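Protein CbbY (Rhodobacter sphaeroides, PDB 4UAS) removes a phosphate from xylulose-1,5-bisphosphate, a potent inhibitor of Rubisco, in a magnesium-dependent and highly selective reaction. Local coordinates at residues R190-P195 against A207-D212. Sequence-based numbering, arbitrary orientation. Where two conformers were deposited one is given.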
loop_
_atom_site.group_PDB
_atom_site.type_symbol
_atom_site.label_atom_id
_atom_site.label_comp_id
_atom_site.label_asym_id
_atom_site.label_seq_id
_atom_site.Cartn_x
_atom_site.Cartn_y
_atom_site.Cartn_z
ATOM N N ARG A 190 13.469 10.802 0.979
ATOM C CA ARG A 190 12.569 11.640 1.747
ATOM C C ARG A 190 11.163 11.078 1.681
ATOM O O ARG A 190 10.747 10.499 0.675
ATOM C CB ARG A 190 12.626 13.050 1.271
ATOM C CG ARG A 190 14.026 13.728 1.681
ATOM C CD ARG A 190 14.162 15.201 1.442
ATOM N NE ARG A 190 13.755 15.443 0.050
ATOM C CZ ARG A 190 12.636 16.037 -0.371
ATOM N NH1 ARG A 190 11.699 16.345 0.527
ATOM N NH2 ARG A 190 12.413 16.206 -1.690
ATOM N N CYS A 191 10.418 11.244 2.767
ATOM C CA CYS A 191 9.132 10.558 2.878
ATOM C C CYS A 191 8.119 11.483 3.601
ATOM O O CYS A 191 8.396 12.010 4.662
ATOM C CB CYS A 191 9.310 9.262 3.656
ATOM S SG CYS A 191 7.799 8.267 3.792
ATOM N N ILE A 192 7.007 11.686 2.902
ATOM C CA ILE A 192 5.832 12.422 3.414
ATOM C C ILE A 192 4.824 11.401 3.905
ATOM O O ILE A 192 4.407 10.556 3.129
ATOM C CB ILE A 192 5.148 13.144 2.269
ATOM C CG1 ILE A 192 6.153 13.946 1.436
ATOM C CG2 ILE A 192 4.044 14.019 2.840
ATOM C CD1 ILE A 192 6.953 14.913 2.255
ATOM N N VAL A 193 4.439 11.508 5.185
ATOM C CA VAL A 193 3.503 10.610 5.787
ATOM C C VAL A 193 2.165 11.311 6.026
ATOM O O VAL A 193 2.145 12.390 6.621
ATOM C CB VAL A 193 4.048 9.984 7.082
ATOM C CG1 VAL A 193 2.991 9.134 7.763
ATOM C CG2 VAL A 193 5.301 9.185 6.833
ATOM N N SER A 194 1.069 10.637 5.705
ATOM C CA SER A 194 -0.270 11.022 6.198
ATOM C C SER A 194 -0.944 9.768 6.685
ATOM O O SER A 194 -1.252 8.880 5.891
ATOM C CB SER A 194 -1.126 11.683 5.161
ATOM O OG SER A 194 -2.368 12.110 5.764
ATOM N N PRO A 195 -1.132 9.609 8.018
ATOM C CA PRO A 195 -1.721 8.359 8.529
ATOM C C PRO A 195 -3.184 8.238 8.277
ATOM O O PRO A 195 -3.842 9.169 7.830
ATOM C CB PRO A 195 -1.377 8.376 9.998
ATOM C CG PRO A 195 -1.284 9.754 10.306
ATOM C CD PRO A 195 -0.812 10.570 9.101
ATOM N N ALA A 207 9.934 11.359 9.569
ATOM C CA ALA A 207 9.207 11.747 8.410
ATOM C C ALA A 207 9.591 13.158 8.054
ATOM O O ALA A 207 9.750 14.034 8.911
ATOM C CB ALA A 207 7.691 11.657 8.687
ATOM N N ASP A 208 9.734 13.428 6.779
ATOM C CA ASP A 208 10.114 14.802 6.332
ATOM C C ASP A 208 8.937 15.786 6.515
ATOM O O ASP A 208 9.160 16.933 6.829
ATOM C CB ASP A 208 10.595 14.739 4.930
ATOM C CG ASP A 208 11.928 14.028 4.906
ATOM O OD1 ASP A 208 12.988 14.641 5.124
ATOM O OD2 ASP A 208 11.883 12.777 4.701
ATOM N N ARG A 209 7.707 15.310 6.266
ATOM C CA ARG A 209 6.492 16.025 6.667
ATOM C C ARG A 209 5.533 14.952 7.187
ATOM O O ARG A 209 5.498 13.842 6.718
ATOM C CB ARG A 209 5.841 16.806 5.532
ATOM C CG ARG A 209 6.718 17.873 4.907
ATOM C CD ARG A 209 6.054 18.620 3.769
ATOM N NE ARG A 209 4.909 19.409 4.183
ATOM C CZ ARG A 209 4.059 19.928 3.321
ATOM N NH1 ARG A 209 4.209 19.755 2.010
ATOM N NH2 ARG A 209 2.976 20.570 3.759
ATOM N N LEU A 210 4.691 15.388 8.149
ATOM C CA LEU A 210 3.644 14.553 8.729
ATOM C C LEU A 210 2.367 15.359 8.588
ATOM O O LEU A 210 2.241 16.420 9.226
ATOM C CB LEU A 210 3.936 14.168 10.152
ATOM C CG LEU A 210 2.894 13.356 10.854
ATOM C CD1 LEU A 210 2.721 11.998 10.181
ATOM C CD2 LEU A 210 3.276 13.150 12.311
ATOM N N LEU A 211 1.429 14.896 7.777
ATOM C CA LEU A 211 0.264 15.666 7.371
ATOM C C LEU A 211 -1.012 14.972 7.772
ATOM O O LEU A 211 -1.131 13.736 7.649
ATOM C CB LEU A 211 0.243 15.771 5.838
ATOM C CG LEU A 211 1.486 16.415 5.184
ATOM C CD1 LEU A 211 1.282 16.434 3.688
ATOM C CD2 LEU A 211 1.778 17.782 5.710
ATOM N N ASP A 212 -2.018 15.748 8.148
ATOM C CA ASP A 212 -3.320 15.186 8.339
ATOM C C ASP A 212 -4.003 14.737 7.075
ATOM O O ASP A 212 -4.869 13.852 7.087
ATOM C CB ASP A 212 -4.236 16.193 9.079
ATOM C CG ASP A 212 -3.890 16.424 10.543
ATOM O OD1 ASP A 212 -3.170 15.614 11.126
ATOM O OD2 ASP A 212 -4.378 17.446 11.094
HETATM O O HOH W 1 -4.325 11.683 8.763
#
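Val-193 and Leu-210 pair in parallel at one border of the Rossmann-like sheet of this HAD hydrolase. Strand 209-210 is the outermost strand here, and strand 190-193 separates it from strand 171-175. Two backbone bonds hold the middle: Val-193 N gives a nearly straight bond (174°) to Arg-209 O at 3.0 Å, and Leu-211 N bonds to Val-193 O.

The tight part is the middle of the pair, where Ile-192, Val-193 and Leu-211 are buried. There CG2 of Ile-192 packs on CD1 of Leu-211 at 3.8 Å, and Val-172 covers Ile-192 from the next strand. On the other sheet face, Val-193 spreads its two methyls. CG1, anti to the backbone N (chi1 175°), meets CD1 of Leu-210 at 3.8 Å, while CG2 reaches CB of Ala-207. Phe-204 also touches Val-193 and Leu-210.

The looser side is the outer edge, where Leu-210 and Asp-212 are exposed. Arg-209 carries its guanidinium away to the carbonyls of Gly-222, Leu-217 and Glu-216.

At the start of the pairing, the Asp-208 carboxylate takes the N-H of Cys-191: OD2 meets Cys-191 N at 2.9 Å on its anti side. Asp-208 N bonds to Cys-191 O, and OD2 also forms a salt bridge with Lys-185. An alanine here would probably leave Cys-191 N and the Lys-185 charge without this carboxylate partner.

The other end leads toward the magnesium site, with Pro-195 about 6 Å from the metal ligand Asp-176, side chain to side chain. A water bridges Pro-195 O and Asp-212 O. Beside it, Ser-194 OG bonds to Leu-211 O at 2.8 Å from above the carbonyl plane, 45° out of it.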